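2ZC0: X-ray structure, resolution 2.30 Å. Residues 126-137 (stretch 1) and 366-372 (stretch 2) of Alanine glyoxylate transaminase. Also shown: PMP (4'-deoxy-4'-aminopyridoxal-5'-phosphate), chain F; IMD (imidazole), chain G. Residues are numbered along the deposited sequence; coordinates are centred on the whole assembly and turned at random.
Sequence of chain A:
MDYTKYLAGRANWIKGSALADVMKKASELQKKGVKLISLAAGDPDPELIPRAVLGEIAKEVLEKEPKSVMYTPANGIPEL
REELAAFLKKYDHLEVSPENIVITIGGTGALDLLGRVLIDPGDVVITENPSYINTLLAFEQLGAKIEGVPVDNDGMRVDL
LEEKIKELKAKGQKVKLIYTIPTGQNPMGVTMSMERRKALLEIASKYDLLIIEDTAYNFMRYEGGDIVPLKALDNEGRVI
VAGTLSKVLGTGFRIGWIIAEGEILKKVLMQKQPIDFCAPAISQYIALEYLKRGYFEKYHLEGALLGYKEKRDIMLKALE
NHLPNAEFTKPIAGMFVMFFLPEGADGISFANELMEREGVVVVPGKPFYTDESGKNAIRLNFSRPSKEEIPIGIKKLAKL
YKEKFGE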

# COMPACT_ATOMS: atom_id res chain seq x y z
N ILE A 126 -16.98 7.62 3.81
CA ILE A 126 -18.38 7.79 3.50
C ILE A 126 -18.64 9.16 2.90
O ILE A 126 -18.03 10.16 3.29
CB ILE A 126 -19.26 7.51 4.77
CG1 ILE A 126 -20.61 8.22 4.67
CG2 ILE A 126 -18.53 7.91 6.01
CD1 ILE A 126 -20.57 9.70 4.98
N THR A 127 -19.53 9.19 1.91
CA THR A 127 -19.88 10.42 1.20
C THR A 127 -21.38 10.45 0.99
O THR A 127 -22.10 9.54 1.39
CB THR A 127 -19.25 10.42 -0.20
OG1 THR A 127 -19.87 9.41 -1.00
CG2 THR A 127 -17.75 10.13 -0.12
N GLU A 128 -21.86 11.52 0.36
CA GLU A 128 -23.29 11.63 0.05
C GLU A 128 -23.46 10.78 -1.22
O GLU A 128 -22.47 10.37 -1.82
CB GLU A 128 -23.65 13.10 -0.23
CG GLU A 128 -23.74 13.95 1.04
CD GLU A 128 -23.13 15.32 0.88
OE1 GLU A 128 -22.55 15.62 -0.18
OE2 GLU A 128 -23.22 16.12 1.84
N ASN A 129 -24.70 10.48 -1.59
CA ASN A 129 -24.97 9.72 -2.82
C ASN A 129 -26.11 10.43 -3.55
O ASN A 129 -27.25 10.44 -3.07
CB ASN A 129 -25.36 8.26 -2.53
CG ASN A 129 -25.52 7.42 -3.81
OD1 ASN A 129 -24.96 7.75 -4.86
ND2 ASN A 129 -26.27 6.33 -3.72
N PRO A 130 -25.80 11.05 -4.71
CA PRO A 130 -24.48 11.12 -5.35
C PRO A 130 -23.55 12.12 -4.65
O PRO A 130 -23.91 12.71 -3.64
CB PRO A 130 -24.82 11.59 -6.75
CG PRO A 130 -25.91 12.60 -6.46
CD PRO A 130 -26.79 11.81 -5.49
N SER A 131 -22.36 12.30 -5.22
CA SER A 131 -21.36 13.24 -4.70
C SER A 131 -20.52 13.73 -5.88
O SER A 131 -20.68 13.24 -6.99
CB SER A 131 -20.47 12.57 -3.64
OG SER A 131 -19.43 13.44 -3.19
N TYR A 132 -19.65 14.70 -5.64
CA TYR A 132 -18.78 15.27 -6.69
C TYR A 132 -17.87 14.17 -7.24
O TYR A 132 -17.02 13.66 -6.52
CB TYR A 132 -17.94 16.40 -6.08
CG TYR A 132 -17.02 17.10 -7.05
CD1 TYR A 132 -15.78 17.60 -6.63
CD2 TYR A 132 -17.37 17.25 -8.39
CE1 TYR A 132 -14.91 18.21 -7.52
CE2 TYR A 132 -16.51 17.86 -9.30
CZ TYR A 132 -15.27 18.34 -8.85
OH TYR A 132 -14.41 18.93 -9.74
N ILE A 133 -18.02 13.81 -8.52
CA ILE A 133 -17.21 12.74 -9.08
C ILE A 133 -15.70 12.88 -8.92
O ILE A 133 -15.02 11.89 -8.69
CB ILE A 133 -17.48 12.49 -10.58
CG1 ILE A 133 -17.79 13.80 -11.30
CG2 ILE A 133 -18.60 11.52 -10.72
CD1 ILE A 133 -16.61 14.69 -11.50
N ASN A 134 -15.17 14.08 -9.05
CA ASN A 134 -13.74 14.21 -8.91
C ASN A 134 -13.23 13.83 -7.55
O ASN A 134 -12.14 13.29 -7.44
CB ASN A 134 -13.27 15.59 -9.33
CG ASN A 134 -12.82 15.59 -10.78
OD1 ASN A 134 -13.41 14.90 -11.61
ND2 ASN A 134 -11.79 16.35 -11.09
N THR A 135 -14.03 14.06 -6.51
CA THR A 135 -13.57 13.68 -5.19
C THR A 135 -13.64 12.16 -5.03
O THR A 135 -12.75 11.55 -4.43
CB THR A 135 -14.38 14.36 -4.10
OG1 THR A 135 -14.25 15.78 -4.25
CG2 THR A 135 -13.88 13.96 -2.71
N LEU A 136 -14.67 11.55 -5.61
CA LEU A 136 -14.82 10.10 -5.51
C LEU A 136 -13.65 9.42 -6.25
O LEU A 136 -13.08 8.44 -5.78
CB LEU A 136 -16.16 9.65 -6.11
CG LEU A 136 -17.46 10.19 -5.46
CD1 LEU A 136 -18.68 9.61 -6.17
CD2 LEU A 136 -17.49 9.84 -3.98
N LEU A 137 -13.32 9.96 -7.42
CA LEU A 137 -12.22 9.46 -8.25
C LEU A 137 -10.89 9.68 -7.50
O LEU A 137 -10.07 8.78 -7.41
CB LEU A 137 -12.23 10.20 -9.60
CG LEU A 137 -12.67 9.51 -10.92
CD1 LEU A 137 -13.59 8.35 -10.67
CD2 LEU A 137 -13.28 10.53 -11.84
N LYS A 366 -25.17 9.79 -13.82
CA LYS A 366 -24.88 8.47 -13.27
C LYS A 366 -23.49 8.31 -12.65
O LYS A 366 -23.34 7.63 -11.63
CB LYS A 366 -25.05 7.40 -14.35
CG LYS A 366 -24.71 6.01 -13.86
CD LYS A 366 -25.83 5.47 -12.99
CE LYS A 366 -25.45 4.17 -12.32
NZ LYS A 366 -24.54 4.39 -11.15
N PRO A 367 -22.46 8.90 -13.28
CA PRO A 367 -21.09 8.77 -12.75
C PRO A 367 -20.92 9.35 -11.35
O PRO A 367 -20.00 8.95 -10.62
CB PRO A 367 -20.26 9.52 -13.79
CG PRO A 367 -21.05 9.34 -15.05
CD PRO A 367 -22.44 9.62 -14.56
N PHE A 368 -21.79 10.26 -10.95
CA PHE A 368 -21.72 10.88 -9.63
C PHE A 368 -22.28 10.03 -8.48
O PHE A 368 -22.15 10.43 -7.33
CB PHE A 368 -22.43 12.23 -9.62
CG PHE A 368 -21.87 13.23 -10.59
CD1 PHE A 368 -22.04 13.05 -11.96
CD2 PHE A 368 -21.22 14.37 -10.14
CE1 PHE A 368 -21.57 14.00 -12.86
CE2 PHE A 368 -20.75 15.32 -11.03
CZ PHE A 368 -20.93 15.13 -12.39
N TYR A 369 -22.91 8.89 -8.79
CA TYR A 369 -23.49 8.01 -7.76
C TYR A 369 -22.53 6.92 -7.29
O TYR A 369 -21.73 6.41 -8.08
CB TYR A 369 -24.79 7.35 -8.27
CG TYR A 369 -25.92 8.33 -8.47
CD1 TYR A 369 -27.01 8.37 -7.58
CD2 TYR A 369 -25.88 9.28 -9.49
CE1 TYR A 369 -28.01 9.33 -7.70
CE2 TYR A 369 -26.88 10.25 -9.62
CZ TYR A 369 -27.94 10.26 -8.72
OH TYR A 369 -28.90 11.23 -8.82
N THR A 370 -22.63 6.57 -6.01
CA THR A 370 -21.76 5.58 -5.37
C THR A 370 -22.29 4.16 -5.46
O THR A 370 -21.68 3.20 -4.99
CB THR A 370 -21.51 5.96 -3.88
OG1 THR A 370 -22.71 5.76 -3.10
CG2 THR A 370 -21.10 7.42 -3.78
N ASP A 371 -23.45 4.01 -6.09
CA ASP A 371 -24.02 2.70 -6.24
C ASP A 371 -24.67 2.60 -7.62
O ASP A 371 -24.31 3.34 -8.52
CB ASP A 371 -25.01 2.38 -5.09
CG ASP A 371 -26.24 3.28 -5.07
OD1 ASP A 371 -27.04 3.13 -4.12
OD2 ASP A 371 -26.44 4.13 -5.97
N GLU A 372 -25.63 1.70 -7.79
CA GLU A 372 -26.26 1.54 -9.09
C GLU A 372 -27.39 2.50 -9.39
O GLU A 372 -28.10 2.34 -10.38
CB GLU A 372 -26.73 0.10 -9.26
CG GLU A 372 -25.95 -0.68 -10.31
CD GLU A 372 -24.46 -0.31 -10.34
OE1 GLU A 372 -24.10 0.69 -10.99
OE2 GLU A 372 -23.67 -1.03 -9.69
N1 PMP F . -15.44 20.80 -4.72
C2 PMP F . -16.58 20.75 -5.45
C2A PMP F . -17.82 20.18 -4.75
C3 PMP F . -16.62 21.21 -6.79
O3 PMP F . -17.80 21.14 -7.51
C4 PMP F . -15.41 21.73 -7.39
C4A PMP F . -15.46 22.22 -8.84
N4A PMP F . -14.58 21.47 -9.75
C5 PMP F . -14.14 21.76 -6.51
C6 PMP F . -14.22 21.28 -5.18
C5A PMP F . -12.78 22.29 -7.02
O4P PMP F . -12.89 23.37 -7.23
P PMP F . -11.43 24.03 -7.71
O1P PMP F . -10.58 25.27 -6.56
O2P PMP F . -11.84 24.99 -9.31
O3P PMP F . -10.18 22.78 -8.11
N1 IMD G . -18.28 7.24 -9.49
C2 IMD G . -18.26 6.32 -8.54
N3 IMD G . -17.02 6.22 -8.07
C4 IMD G . -16.24 7.11 -8.73
C5 IMD G . -17.03 7.75 -9.63

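Lys366 makes no contact with stretch 1. It braces stretch 2 instead: its NZ donates a hydrogen bond to Asp371 O at 2.8 Å. The segment 366-368 is a short 3-10 turn, closed by Tyr369 N bonding to Lys366 O at 3.1 Å.

Pro367 meets the start of the helix. Its O lies 2.9 Å from Ile133 CG2, a tight approach, and accepts a hydrogen bond from imidazole N1 at 2.7 Å. The imidazole probably comes from the crystallisation liquor.

Phe368 has the largest area covered by stretch 1. Ile133 points toward stretch 2 and lays CG1 over one face of the Phe368 ring, 3.6 Å from the centroid, a CH-pi contact. Both residues are buried, and an aliphatic branch against a flat apolar ring suits that setting. Phe368 O accepts a hydrogen bond from Ser131 N at 2.8 Å, joining the two backbones. The Ser131 side chain is not needed for this bond, and its CA-to-CB bond points away.

Tyr369 receives Pro130. Pro130 CB sits 3.6 Å from the Tyr369 ring centroid, almost on the ring normal. Pro130 follows a cis peptide bond, and its compact ring packs flat-sided against the aromatic face. Its CB also lies 3.8 Å from Phe368 CB.

Thr370 uses backbone and side chain. Its N donates to Asn129 OD1 at 2.9 Å with a nearly straight geometry. Its CB points toward stretch 1, where the methyl CG2 lies 3.6 Å from Thr127 OG1 and 4.0 Å from Leu136 CD1.

Asp371 is exposed, as suits a charged residue. Asn129 ND2 donates to its OD2 at 3.2 Å. The Asn129 amide thus accepts from one residue and donates to the next, a pairing that its carbonyl and amino groups allow. Glu372 makes no contact with stretch 1.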